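PDB 6IL9: fructuronate-tagaturonate epimerase UxaE from Cohnella laeviribosi in complex with 1 glycerol from Cohnella laeviribosi, which catalyses the epimerisation that interconverts fructuronate and tagaturonate, probably with the help of a zinc ion bound at its TIM barrel. Local coordinates for residues M390-Y393 and A394-F398; T408-L411 and N412-R415. All blocks are in the same frame, centred on the assembly; numbering follows the deposited sequence.

Contact 1. Residues M390-Y393 and A394-F398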
ATOM      1  N   MET A 390     -19.894   1.327  15.601  1.00 22.19           N
ATOM      2  CA  MET A 390     -18.847   0.622  14.855  1.00 17.93           C
ATOM      3  C   MET A 390     -17.887  -0.105  15.797  1.00 18.83           C
ATOM      4  O   MET A 390     -17.491  -1.245  15.531  1.00 19.11           O
ATOM      5  CB  MET A 390     -18.081   1.608  13.960  1.00 19.35           C
ATOM      6  CG  MET A 390     -18.928   2.237  12.840  1.00 18.98           C
ATOM      7  SD  MET A 390     -18.055   3.402  11.721  1.00 15.04           S
ATOM      8  CE  MET A 390     -16.926   2.291  10.876  1.00 22.93           C
ATOM      9  N   HIS A 391     -17.498   0.547  16.894  1.00 18.84           N
ATOM     10  CA  HIS A 391     -16.566  -0.055  17.844  1.00 18.43           C
ATOM     11  C   HIS A 391     -17.179  -1.298  18.480  1.00 22.03           C
ATOM     12  O   HIS A 391     -16.539  -2.355  18.560  1.00 20.16           O
ATOM     13  CB  HIS A 391     -16.186   1.008  18.885  1.00 18.22           C
ATOM     14  CG  HIS A 391     -15.284   0.541  19.994  1.00 20.83           C
ATOM     15  ND1 HIS A 391     -14.075   1.152  20.266  1.00 19.38           N
ATOM     16  CD2 HIS A 391     -15.443  -0.415  20.945  1.00 21.29           C
ATOM     17  CE1 HIS A 391     -13.518   0.580  21.318  1.00 18.15           C
ATOM     18  NE2 HIS A 391     -14.325  -0.378  21.747  1.00 20.68           N
ATOM     19  N   GLN A 392     -18.450  -1.207  18.883  1.00 21.36           N
ATOM     20  CA  GLN A 392     -19.114  -2.353  19.501  1.00 22.64           C
ATOM     21  C   GLN A 392     -19.249  -3.511  18.518  1.00 21.86           C
ATOM     22  O   GLN A 392     -19.054  -4.677  18.887  1.00 20.44           O
ATOM     23  CB  GLN A 392     -20.484  -1.933  20.039  1.00 23.96           C
ATOM     24  CG  GLN A 392     -21.110  -2.958  20.981  1.00 30.68           C
ATOM     25  CD  GLN A 392     -20.220  -3.296  22.168  1.00 28.73           C
ATOM     26  OE1 GLN A 392     -19.750  -2.409  22.890  1.00 30.35           O
ATOM     27  NE2 GLN A 392     -19.989  -4.591  22.382  1.00 33.44           N
ATOM     28  N   TYR A 393     -19.568  -3.206  17.255  1.00 21.82           N
ATOM     29  CA  TYR A 393     -19.660  -4.238  16.231  1.00 19.75           C
ATOM     30  C   TYR A 393     -18.313  -4.909  16.012  1.00 21.70           C
ATOM     31  O   TYR A 393     -18.232  -6.138  15.896  1.00 21.60           O
ATOM     32  CB  TYR A 393     -20.174  -3.621  14.930  1.00 19.62           C
ATOM     33  CG  TYR A 393     -20.615  -4.591  13.855  1.00 21.42           C
ATOM     34  CD1 TYR A 393     -19.724  -5.050  12.894  1.00 20.64           C
ATOM     35  CD2 TYR A 393     -21.941  -4.994  13.761  1.00 22.52           C
ATOM     36  CE1 TYR A 393     -20.120  -5.916  11.900  1.00 23.56           C
ATOM     37  CE2 TYR A 393     -22.347  -5.857  12.764  1.00 22.49           C
ATOM     38  CZ  TYR A 393     -21.444  -6.315  11.840  1.00 25.35           C
ATOM     39  OH  TYR A 393     -21.854  -7.172  10.843  1.00 26.39           O
ATOM     40  N   ALA A 394     -17.243  -4.111  15.960  1.00 19.25           N
ATOM     41  CA  ALA A 394     -15.903  -4.673  15.835  1.00 19.06           C
ATOM     42  C   ALA A 394     -15.597  -5.630  16.981  1.00 18.86           C
ATOM     43  O   ALA A 394     -15.037  -6.707  16.760  1.00 20.47           O
ATOM     44  CB  ALA A 394     -14.879  -3.541  15.783  1.00 17.10           C
ATOM     45  N   LEU A 395     -15.945  -5.245  18.214  1.00 20.95           N
ATOM     46  CA  LEU A 395     -15.757  -6.138  19.356  1.00 22.38           C
ATOM     47  C   LEU A 395     -16.506  -7.440  19.152  1.00 22.57           C
ATOM     48  O   LEU A 395     -15.979  -8.522  19.429  1.00 23.21           O
ATOM     49  CB  LEU A 395     -16.243  -5.468  20.637  1.00 22.29           C
ATOM     50  CG  LEU A 395     -15.348  -4.437  21.317  1.00 22.79           C
ATOM     51  CD1 LEU A 395     -16.128  -3.716  22.419  1.00 27.24           C
ATOM     52  CD2 LEU A 395     -14.101  -5.099  21.882  1.00 23.32           C
ATOM     53  N   GLU A 396     -17.738  -7.353  18.656  1.00 20.60           N
ATOM     54  CA  GLU A 396     -18.574  -8.536  18.525  1.00 26.89           C
ATOM     55  C   GLU A 396     -18.088  -9.482  17.438  1.00 27.36           C
ATOM     56  O   GLU A 396     -18.390 -10.680  17.499  1.00 29.01           O
ATOM     57  CB  GLU A 396     -20.017  -8.111  18.252  1.00 29.27           C
ATOM     58  CG  GLU A 396     -20.702  -7.532  19.475  1.00 33.10           C
ATOM     59  CD  GLU A 396     -22.023  -6.853  19.149  1.00 38.71           C
ATOM     60  OE1 GLU A 396     -22.449  -6.884  17.969  1.00 43.22           O
ATOM     61  OE2 GLU A 396     -22.626  -6.278  20.080  1.00 46.47           O
ATOM     62  N   HIS A 397     -17.347  -8.984  16.448  1.00 23.14           N
ATOM     63  CA  HIS A 397     -16.945  -9.784  15.298  1.00 22.46           C
ATOM     64  C   HIS A 397     -15.432  -9.887  15.145  1.00 19.74           C
ATOM     65  O   HIS A 397     -14.954 -10.343  14.106  1.00 20.13           O
ATOM     66  CB  HIS A 397     -17.565  -9.212  14.020  1.00 24.06           C
ATOM     67  CG  HIS A 397     -19.060  -9.252  14.018  1.00 24.78           C
ATOM     68  ND1 HIS A 397     -19.767 -10.394  13.705  1.00 29.30           N
ATOM     69  CD2 HIS A 397     -19.981  -8.302  14.304  1.00 24.40           C
ATOM     70  CE1 HIS A 397     -21.062 -10.143  13.797  1.00 28.19           C
ATOM     71  NE2 HIS A 397     -21.219  -8.882  14.157  1.00 25.62           N
ATOM     72  N   PHE A 398     -14.677  -9.506  16.177  1.00 20.23           N
ATOM     73  CA  PHE A 398     -13.222  -9.429  16.067  1.00 21.75           C
ATOM     74  C   PHE A 398     -12.608 -10.762  15.645  1.00 21.35           C
ATOM     75  O   PHE A 398     -11.681 -10.798  14.823  1.00 21.47           O
ATOM     76  CB  PHE A 398     -12.669  -8.967  17.409  1.00 21.28           C
ATOM     77  CG  PHE A 398     -11.191  -8.772  17.436  1.00 21.11           C
ATOM     78  CD1 PHE A 398     -10.588  -7.815  16.645  1.00 21.92           C
ATOM     79  CD2 PHE A 398     -10.406  -9.521  18.292  1.00 21.23           C
ATOM     80  CE1 PHE A 398      -9.222  -7.614  16.699  1.00 23.08           C
ATOM     81  CE2 PHE A 398      -9.036  -9.330  18.339  1.00 22.15           C
ATOM     82  CZ  PHE A 398      -8.450  -8.382  17.545  1.00 22.67           C
TER
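Tyr393 and His397, one helical turn apart, bring their rings together: His397 CD2 sits over the centre of one face of the phenol ring, 3.3 Å above its plane. The nearest ring atom is Tyr393 CE1, 3.4 Å from His397 CD2, while His397 NE2 lies 3.5 Å from Tyr393 CZ. With planes inclined at 39° and centroids 4.2 Å apart, the two rings meet obliquely. Different first torsions bring them together: Tyr393 has CG anti to its backbone N (chi1 -167°), while His397 has CG beside its own N. An alanine in place of Tyr393 takes away the ring face against which His397 CD2 lies, and the imidazole, then held mainly by its ND1 bond to Glu400, would probably be freer to turn. On another side of the turn, Leu395 CD1 reaches the edge of the His391 imidazole, 3.7 Å from His391 CD2. Gln392 and Glu396 meet more loosely, Gln392 CG being 3.8 Å from Glu396 OE2.

These are i to i+4 neighbours on the alpha-helix 384-402, whose main-chain bonds fix the spacing. Ala394 N to Met390 O is nearly straight, but His397 N to Tyr393 O is weak, bent to 128°, where the backbone of His397 departs from regular helical values.

Farther out, both imidazoles are anchored through ND1: His391 to the Tyr387 hydroxyl, His397 to Glu400. Phe457 meets the Tyr393 ring edge-to-face, and Leu437 of helix 432-440 packs on His391, Ala394 and Leu395.

Contact 2. Residues T408-L411 and N412-R415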
ATOM      1  N   THR A 408      -1.734  -9.732  18.152  1.00 15.29           N
ATOM      2  CA  THR A 408      -1.766 -10.228  19.526  1.00 17.21           C
ATOM      3  C   THR A 408      -2.582  -9.308  20.427  1.00 17.51           C
ATOM      4  O   THR A 408      -2.293  -9.164  21.618  1.00 17.53           O
ATOM      5  CB  THR A 408      -0.348 -10.408  20.073  1.00 17.64           C
ATOM      6  OG1 THR A 408       0.404  -9.200  19.899  1.00 15.61           O
ATOM      7  CG2 THR A 408       0.362 -11.561  19.358  1.00 20.60           C
ATOM      8  N   THR A 409      -3.614  -8.692  19.855  1.00 13.15           N
ATOM      9  CA  THR A 409      -4.479  -7.751  20.553  1.00 14.37           C
ATOM     10  C   THR A 409      -4.996  -8.303  21.872  1.00 16.76           C
ATOM     11  O   THR A 409      -5.491  -9.433  21.940  1.00 18.35           O
ATOM     12  CB  THR A 409      -5.663  -7.432  19.653  1.00 16.34           C
ATOM     13  OG1 THR A 409      -5.182  -7.166  18.324  1.00 16.74           O
ATOM     14  CG2 THR A 409      -6.455  -6.254  20.177  1.00 13.92           C
ATOM     15  N   ASN A 410      -4.915  -7.482  22.911  1.00 15.19           N
ATOM     16  CA  ASN A 410      -5.491  -7.816  24.205  1.00 15.85           C
ATOM     17  C   ASN A 410      -6.757  -6.981  24.374  1.00 16.18           C
ATOM     18  O   ASN A 410      -6.693  -5.817  24.780  1.00 15.01           O
ATOM     19  CB  ASN A 410      -4.498  -7.556  25.337  1.00 15.18           C
ATOM     20  CG  ASN A 410      -5.063  -7.949  26.670  1.00 14.30           C
ATOM     21  OD1 ASN A 410      -6.133  -8.543  26.724  1.00 14.63           O
ATOM     22  ND2 ASN A 410      -4.363  -7.620  27.747  1.00 14.25           N
ATOM     23  N   LEU A 411      -7.912  -7.590  24.087  1.00 15.72           N
ATOM     24  CA  LEU A 411      -9.183  -6.894  24.277  1.00 14.68           C
ATOM     25  C   LEU A 411      -9.375  -6.426  25.716  1.00 16.38           C
ATOM     26  O   LEU A 411     -10.087  -5.439  25.959  1.00 16.43           O
ATOM     27  CB  LEU A 411     -10.346  -7.802  23.863  1.00 15.42           C
ATOM     28  CG  LEU A 411     -10.379  -8.284  22.414  1.00 21.83           C
ATOM     29  CD1 LEU A 411     -11.557  -9.217  22.252  1.00 20.67           C
ATOM     30  CD2 LEU A 411     -10.487  -7.118  21.447  1.00 22.07           C
ATOM     31  N   ASN A 412      -8.764  -7.118  26.686  1.00 15.51           N
ATOM     32  CA  ASN A 412      -8.899  -6.722  28.085  1.00 14.95           C
ATOM     33  C   ASN A 412      -8.303  -5.344  28.366  1.00 17.41           C
ATOM     34  O   ASN A 412      -8.611  -4.749  29.407  1.00 18.71           O
ATOM     35  CB  ASN A 412      -8.239  -7.781  28.980  1.00 15.21           C
ATOM     36  CG  ASN A 412      -8.725  -7.712  30.416  1.00 19.87           C
ATOM     37  OD1 ASN A 412      -7.920  -7.636  31.359  1.00 21.74           O
ATOM     38  ND2 ASN A 412     -10.035  -7.699  30.593  1.00 16.54           N
ATOM     39  N   ASN A 413      -7.459  -4.820  27.472  1.00 15.24           N
ATOM     40  CA  ASN A 413      -6.892  -3.483  27.657  1.00 17.40           C
ATOM     41  C   ASN A 413      -7.833  -2.374  27.204  1.00 20.59           C
ATOM     42  O   ASN A 413      -7.569  -1.200  27.486  1.00 21.96           O
ATOM     43  CB  ASN A 413      -5.577  -3.339  26.879  1.00 16.50           C
ATOM     44  CG  ASN A 413      -4.421  -4.048  27.539  1.00 17.47           C
ATOM     45  OD1 ASN A 413      -4.448  -4.312  28.742  1.00 17.69           O
ATOM     46  ND2 ASN A 413      -3.377  -4.336  26.758  1.00 15.42           N
ATOM     47  N   ILE A 414      -8.906  -2.707  26.502  1.00 16.84           N
ATOM     48  CA  ILE A 414      -9.772  -1.699  25.893  1.00 17.37           C
ATOM     49  C   ILE A 414     -10.890  -1.339  26.873  1.00 19.06           C
ATOM     50  O   ILE A 414     -11.657  -2.212  27.290  1.00 21.81           O
ATOM     51  CB  ILE A 414     -10.346  -2.205  24.563  1.00 16.47           C
ATOM     52  CG1 ILE A 414      -9.213  -2.704  23.647  1.00 15.65           C
ATOM     53  CG2 ILE A 414     -11.139  -1.093  23.862  1.00 16.59           C
ATOM     54  CD1 ILE A 414      -9.707  -3.343  22.337  1.00 15.80           C
ATOM     55  N   ARG A 415     -10.987  -0.060  27.232  1.00 19.78           N
ATOM     56  CA  ARG A 415     -12.041   0.377  28.142  1.00 21.15           C
ATOM     57  C   ARG A 415     -13.412   0.087  27.534  1.00 22.32           C
ATOM     58  O   ARG A 415     -13.612   0.287  26.326  1.00 21.04           O
ATOM     59  CB  ARG A 415     -11.925   1.876  28.443  1.00 21.46           C
ATOM     60  CG  ARG A 415     -10.806   2.285  29.390  1.00 27.02           C
ATOM     61  CD  ARG A 415     -10.564   3.801  29.329  1.00 27.41           C
ATOM     62  NE  ARG A 415     -10.080   4.190  28.008  1.00 25.50           N
ATOM     63  CZ  ARG A 415     -10.048   5.429  27.524  1.00 33.14           C
ATOM     64  NH1 ARG A 415     -10.463   6.461  28.253  1.00 29.74           N
ATOM     65  NH2 ARG A 415      -9.582   5.631  26.297  1.00 25.82           N
TER
HETATM   66  O   HOH W   1      -5.340  -6.278  30.704  1.00 16.76           O
HETATM   67  O   HOH W   2      -1.674  -6.480  28.175  1.00 18.90           O
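Asn410 grips the turn that follows it twice. Asn410 OD1 accepts the Asn412 N-H at 3.0 Å, and Asn410 O takes the Asn413 N-H at 3.0 Å. The latter bond has an N-H...O angle of 161°, the former is more bent, at 136°, and both donors stand above the carbonyl plane they approach. With CG anti to the backbone N (chi1 -178°), the Asn410 amide is carried alongside Asn412, the two side chains pointing the same way. The compact side is apolar: Leu411 CD2 lies 4.0 Å from Ile414 CD1, and the Ile414 N-H also bonds Leu411 O. Ile414 is buried, packed on His391 and Leu437.

The other side is wet. One water donates to Asn412 OD1 and to Asn413 OD1 (2.9 Å) and is weakly held by Asn410 ND2; a second accepts from Asn410 ND2 (3.0 Å) and Asn413 ND2 (3.1 Å). The side chains of Asn410 and Asn413, which cross at about a right angle, are thus joined through water. Asn413 ND2 also bonds Asp433, which ties the loop to helix 432-440. An asparagine whose OD1 receives the N-H two residues on forms an Asx turn, here opening a short 3-10 turn.

Contact 1 comes first along the chain, on helix 384-402; contact 2 follows in the loop between that helix and helix 432-440, both after the last strand of the eight-stranded parallel barrel. Their centres are 13 Å apart and lie about 25 and 26 Å from the centre of the chain, on the same side of it. The loop folds back on the helix: Phe398 CZ lies 3.6 Å from Thr409 OG1, His391 CE1 is 3.9 Å from Ile414 CG2, and Phe398 CD2 is 4.0 Å from Leu411 CD2. Leu437 touches residues of both contacts, so this residue of helix 432-440 joins helix 384-402 and the loop in a peripheral helical region beyond the barrel.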